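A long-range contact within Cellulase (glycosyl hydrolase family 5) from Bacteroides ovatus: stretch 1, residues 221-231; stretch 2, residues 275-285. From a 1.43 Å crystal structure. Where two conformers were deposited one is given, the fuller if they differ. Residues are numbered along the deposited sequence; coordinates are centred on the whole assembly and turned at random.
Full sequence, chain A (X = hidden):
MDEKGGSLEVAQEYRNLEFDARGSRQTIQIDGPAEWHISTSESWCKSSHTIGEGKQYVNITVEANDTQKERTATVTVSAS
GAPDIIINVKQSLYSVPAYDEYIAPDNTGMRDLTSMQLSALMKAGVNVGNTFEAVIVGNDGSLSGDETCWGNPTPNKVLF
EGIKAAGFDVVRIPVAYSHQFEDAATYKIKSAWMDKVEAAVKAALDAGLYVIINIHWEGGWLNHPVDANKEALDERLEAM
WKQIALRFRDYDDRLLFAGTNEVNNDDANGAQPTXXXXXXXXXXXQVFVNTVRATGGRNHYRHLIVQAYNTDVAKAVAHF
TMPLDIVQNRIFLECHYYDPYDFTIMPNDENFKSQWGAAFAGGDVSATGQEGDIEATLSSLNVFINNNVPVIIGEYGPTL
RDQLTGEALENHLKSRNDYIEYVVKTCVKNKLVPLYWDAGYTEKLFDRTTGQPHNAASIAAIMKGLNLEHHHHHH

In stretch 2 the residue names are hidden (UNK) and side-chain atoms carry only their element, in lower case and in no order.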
# COMPACT_ATOMS: atom_id res chain seq x y z
N TRP A 221 -1.53 -5.83 -15.23
CA TRP A 221 -2.06 -4.67 -15.98
C TRP A 221 -1.75 -3.32 -15.36
O TRP A 221 -1.67 -2.33 -16.08
CB TRP A 221 -3.56 -4.77 -16.16
CG TRP A 221 -4.37 -4.73 -14.90
CD1 TRP A 221 -4.79 -5.80 -14.14
CD2 TRP A 221 -4.86 -3.55 -14.23
NE1 TRP A 221 -5.50 -5.35 -13.04
CE2 TRP A 221 -5.58 -3.98 -13.09
CE3 TRP A 221 -4.80 -2.18 -14.51
CZ2 TRP A 221 -6.18 -3.07 -12.19
CZ3 TRP A 221 -5.43 -1.29 -13.64
CH2 TRP A 221 -6.14 -1.74 -12.52
N LEU A 222 -1.57 -3.27 -14.03
CA LEU A 222 -1.35 -1.99 -13.34
C LEU A 222 0.13 -1.55 -13.43
O LEU A 222 0.48 -0.43 -13.08
CB LEU A 222 -1.81 -2.04 -11.88
CG LEU A 222 -1.91 -0.72 -11.12
CD1 LEU A 222 -2.76 0.32 -11.81
CD2 LEU A 222 -2.39 -0.99 -9.70
N ASN A 223 0.99 -2.44 -13.92
CA ASN A 223 2.43 -2.22 -13.90
C ASN A 223 2.95 -1.37 -15.05
O ASN A 223 3.89 -1.75 -15.76
CB ASN A 223 3.17 -3.55 -13.82
CG ASN A 223 2.99 -4.24 -12.48
OD1 ASN A 223 2.64 -3.61 -11.47
ND2 ASN A 223 3.19 -5.55 -12.45
N HIS A 224 2.32 -0.21 -15.21
CA HIS A 224 2.71 0.79 -16.20
C HIS A 224 2.58 2.18 -15.63
O HIS A 224 1.74 2.98 -16.09
CB HIS A 224 1.91 0.63 -17.48
CG HIS A 224 1.96 -0.75 -18.03
ND1 HIS A 224 3.04 -1.21 -18.75
CD2 HIS A 224 1.13 -1.81 -17.86
CE1 HIS A 224 2.85 -2.48 -19.05
NE2 HIS A 224 1.70 -2.87 -18.52
N PRO A 225 3.43 2.51 -14.65
CA PRO A 225 3.28 3.78 -13.92
C PRO A 225 3.95 4.93 -14.68
O PRO A 225 4.98 5.44 -14.27
CB PRO A 225 3.99 3.49 -12.59
CG PRO A 225 5.06 2.53 -12.97
CD PRO A 225 4.46 1.67 -14.05
N VAL A 226 3.36 5.26 -15.82
CA VAL A 226 3.86 6.29 -16.73
C VAL A 226 2.68 7.13 -17.19
O VAL A 226 1.53 6.66 -17.25
CB VAL A 226 4.62 5.69 -17.94
CG1 VAL A 226 5.87 4.93 -17.50
CG2 VAL A 226 3.73 4.80 -18.78
N ASP A 227 2.96 8.38 -17.51
CA ASP A 227 1.93 9.33 -17.91
C ASP A 227 1.13 8.85 -19.12
O ASP A 227 -0.05 9.12 -19.21
CB ASP A 227 2.52 10.71 -18.17
CG ASP A 227 2.93 11.43 -16.89
OD1 ASP A 227 2.17 11.44 -15.89
OD2 ASP A 227 4.02 12.01 -16.89
N ALA A 228 1.77 8.11 -20.04
CA ALA A 228 1.09 7.63 -21.25
C ALA A 228 -0.04 6.63 -20.94
O ALA A 228 -0.96 6.48 -21.72
CB ALA A 228 2.09 7.02 -22.23
N ASN A 229 0.04 5.97 -19.79
CA ASN A 229 -0.97 4.98 -19.41
C ASN A 229 -1.78 5.38 -18.18
O ASN A 229 -2.71 4.67 -17.80
CB ASN A 229 -0.32 3.63 -19.18
CG ASN A 229 0.36 3.12 -20.42
OD1 ASN A 229 -0.23 3.10 -21.51
ND2 ASN A 229 1.60 2.70 -20.28
N LYS A 230 -1.45 6.53 -17.59
CA LYS A 230 -2.08 6.93 -16.31
C LYS A 230 -3.60 7.06 -16.41
O LYS A 230 -4.33 6.61 -15.51
CB LYS A 230 -1.47 8.24 -15.81
CG LYS A 230 -2.17 8.87 -14.62
CD LYS A 230 -1.41 10.09 -14.10
CE LYS A 230 -2.26 10.98 -13.20
NZ LYS A 230 -2.85 10.25 -12.03
N GLU A 231 -4.09 7.69 -17.47
CA GLU A 231 -5.53 7.94 -17.59
C GLU A 231 -6.31 6.61 -17.60
O GLU A 231 -7.30 6.43 -16.87
CB GLU A 231 -5.84 8.80 -18.83
CG GLU A 231 -7.28 9.28 -18.92
CD GLU A 231 -7.51 10.30 -20.03
OE1 GLU A 231 -6.60 11.09 -20.34
OE2 GLU A 231 -8.62 10.30 -20.57
N UNK A 275 11.19 9.67 -11.37
CA UNK A 275 10.25 10.53 -10.69
C UNK A 275 8.83 10.41 -11.27
O UNK A 275 7.83 10.40 -10.51
o UNK A 275 10.58 11.80 -7.63
c UNK A 275 10.78 11.96 -10.63
c UNK A 275 11.69 11.61 -8.21
o UNK A 275 12.61 11.00 -7.63
c UNK A 275 11.95 12.14 -9.64
N UNK A 276 8.73 10.22 -12.59
CA UNK A 276 7.45 9.95 -13.24
C UNK A 276 6.80 8.68 -12.65
O UNK A 276 5.61 8.67 -12.32
c UNK A 276 7.63 9.80 -14.76
c UNK A 276 6.41 9.29 -15.48
c UNK A 276 6.62 9.06 -16.97
o UNK A 276 5.63 9.05 -17.72
o UNK A 276 7.78 8.86 -17.38
N UNK A 277 7.59 7.60 -12.54
CA UNK A 277 7.06 6.36 -12.00
C UNK A 277 6.51 6.53 -10.56
O UNK A 277 5.41 6.03 -10.24
c UNK A 277 8.67 4.88 -13.33
c UNK A 277 8.10 5.26 -11.96
n UNK A 277 7.87 4.90 -14.41
o UNK A 277 9.84 4.50 -13.37
N UNK A 278 7.26 7.21 -9.70
CA UNK A 278 6.77 7.46 -8.32
C UNK A 278 5.53 8.34 -8.29
O UNK A 278 4.61 8.11 -7.51
c UNK A 278 8.88 5.81 -6.66
c UNK A 278 9.03 7.06 -7.23
c UNK A 278 9.95 4.96 -6.50
c UNK A 278 11.40 6.59 -7.48
o UNK A 278 12.26 4.47 -6.71
c UNK A 278 7.87 8.00 -7.42
c UNK A 278 10.31 7.43 -7.66
c UNK A 278 11.20 5.34 -6.92
N UNK A 279 5.49 9.37 -9.13
CA UNK A 279 4.33 10.24 -9.21
C UNK A 279 3.07 9.49 -9.61
O UNK A 279 2.00 9.64 -8.98
c UNK A 279 3.76 13.67 -11.01
n UNK A 279 5.03 12.79 -14.36
c UNK A 279 3.40 12.35 -10.33
c UNK A 279 4.16 12.95 -13.35
c UNK A 279 4.61 11.43 -10.15
n UNK A 279 2.88 12.62 -13.53
n UNK A 279 4.58 13.45 -12.20
N UNK A 280 3.19 8.66 -10.63
CA UNK A 280 2.04 7.97 -11.16
C UNK A 280 1.61 6.85 -10.17
O UNK A 280 0.43 6.66 -9.92
c UNK A 280 2.54 8.56 -13.55
c UNK A 280 2.30 7.41 -12.57
c UNK A 280 1.12 6.57 -13.01
N UNK A 281 2.58 6.16 -9.58
CA UNK A 281 2.25 5.09 -8.63
C UNK A 281 1.65 5.65 -7.33
O UNK A 281 0.64 5.13 -6.83
c UNK A 281 3.57 3.46 -5.96
n UNK A 281 2.85 2.87 -5.02
c UNK A 281 3.46 4.20 -8.36
o UNK A 281 4.50 4.22 -5.70
c UNK A 281 3.20 3.09 -7.37
N UNK A 282 2.22 6.72 -6.79
CA UNK A 282 1.58 7.41 -5.67
C UNK A 282 0.15 7.86 -6.06
O UNK A 282 -0.78 7.73 -5.26
o UNK A 282 3.32 7.52 -3.23
c UNK A 282 3.54 8.20 -4.24
c UNK A 282 2.42 8.58 -5.20
n UNK A 282 4.74 8.69 -4.53
N UNK A 283 -0.02 8.25 -7.32
CA UNK A 283 -1.32 8.59 -7.84
C UNK A 283 -2.35 7.46 -7.77
O UNK A 283 -3.52 7.71 -7.51
N UNK A 284 -1.93 6.23 -8.04
CA UNK A 284 -2.82 5.06 -7.92
C UNK A 284 -3.37 4.95 -6.49
O UNK A 284 -4.55 4.63 -6.28
c UNK A 284 -0.75 3.42 -12.42
c UNK A 284 -0.55 2.89 -10.09
c UNK A 284 -0.10 2.75 -11.40
c UNK A 284 -1.85 4.23 -12.12
c UNK A 284 -2.31 4.32 -10.79
c UNK A 284 -2.12 3.75 -8.30
c UNK A 284 -1.66 3.66 -9.76
N UNK A 285 -2.50 5.15 -5.51
CA UNK A 285 -2.93 5.14 -4.11
C UNK A 285 -4.00 6.18 -3.85
O UNK A 285 -5.00 5.92 -3.19
o UNK A 285 -1.13 3.05 -3.40
c UNK A 285 -0.79 4.18 -3.08
c UNK A 285 -1.76 5.35 -3.14
n UNK A 285 0.42 4.48 -2.65
O HOH W 1 4.66 8.42 -20.32
O HOH W 2 -1.92 7.85 -11.09
O HOH W 3 -0.24 10.93 -10.50

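Position 275 begins the helix with three side-chain carbons, the third carrying two oxygens: a carboxylate on a two-carbon arm, hence glutamate, E275. It is exposed and out of reach of stretch 1, a place where a charged group can remain in solvent.

Position 276 has the same atoms, but here the CA-to-CB bond points toward stretch 1, and the extended chain (chi1 and chi2 both t) carries its carboxylate to D227. One oxygen lies 2.8 Å from the backbone N of D227, and water 1 links that oxygen to the N of A228. This is again glutamate, E276. Its OE2 accepts the hydrogen bond from D227 N at 168°; a carboxylate suits the place as a strong acceptor for a backbone N-H.

At 277 there are two carbons, the second bearing one oxygen and one nitrogen. The nitrogen lies 2.9 Å from the O of P225, and the CA of 277 approaches that same P225 O at 3.2 Å. This is asparagine, N277, whose ND2 donates to P225 O nearly straight, at 168°. An amide suits a buried site because it satisfies a loop carbonyl without bringing in a charge.

Position 278 shows one carbon followed by a six-carbon ring bearing an oxygen, with no contact to stretch 1: tyrosine, Y278. Its CA-to-CB bond points away from stretch 1 at a buried site, where a large ring can fill space.

Position 279 carries three carbons, a nitrogen, then a carbon holding two more nitrogens, which lie 2.7 Å from D227 OD1 and 2.8 Å from D227 OD2. This guanidinium identifies arginine, R279. NH1 pairs with OD1 and NH2 with OD2 in a two-pronged salt bridge, D227 OD1 lying at the guanidinium edge, where its N-H groups point.

Position 280 has one carbon carrying two others, one of them 3.6 Å from the CA of P225. This compact fork is valine, V280; its small branched side chain packs there without polar demands.

At 281, three carbons end in one oxygen and one nitrogen; the CB comes 4.3 Å from P225 CB, but the end leads away. This is glutamine, Q281, whose NE2 is bonded elsewhere in the structure.

Position 282 has two carbons, the second with an oxygen and a nitrogen, out of reach of stretch 1: asparagine, N282, its amide hydrogen-bonded elsewhere.

Position 283 has no side-chain atoms and is glycine, G283. An ideal CB would lie 3.4 Å from K230 NZ and only 2.9 Å from V280 O, a clash.

Position 284 bears one carbon and a plain six-carbon ring; L222 CD1 sits over one face, 3.6 Å from the ring centroid. This is phenylalanine, F284, the CH-pi contact suiting a buried aromatic.

Position 285, two carbons with a terminal oxygen and nitrogen, does not touch stretch 1: asparagine, N285, its amide likewise bonded elsewhere.

The contact thus joins an apolar patch, L222 and P225 against V280 and F284, to a polar end where E276, N277 and R279 hold the P225-D227 segment. Waters 2 and 3 extend it, each bridging K230 NZ to a helix carbonyl, V280 O and R279 O respectively.

Stretch 2 275-285: EENYRVQNGFN
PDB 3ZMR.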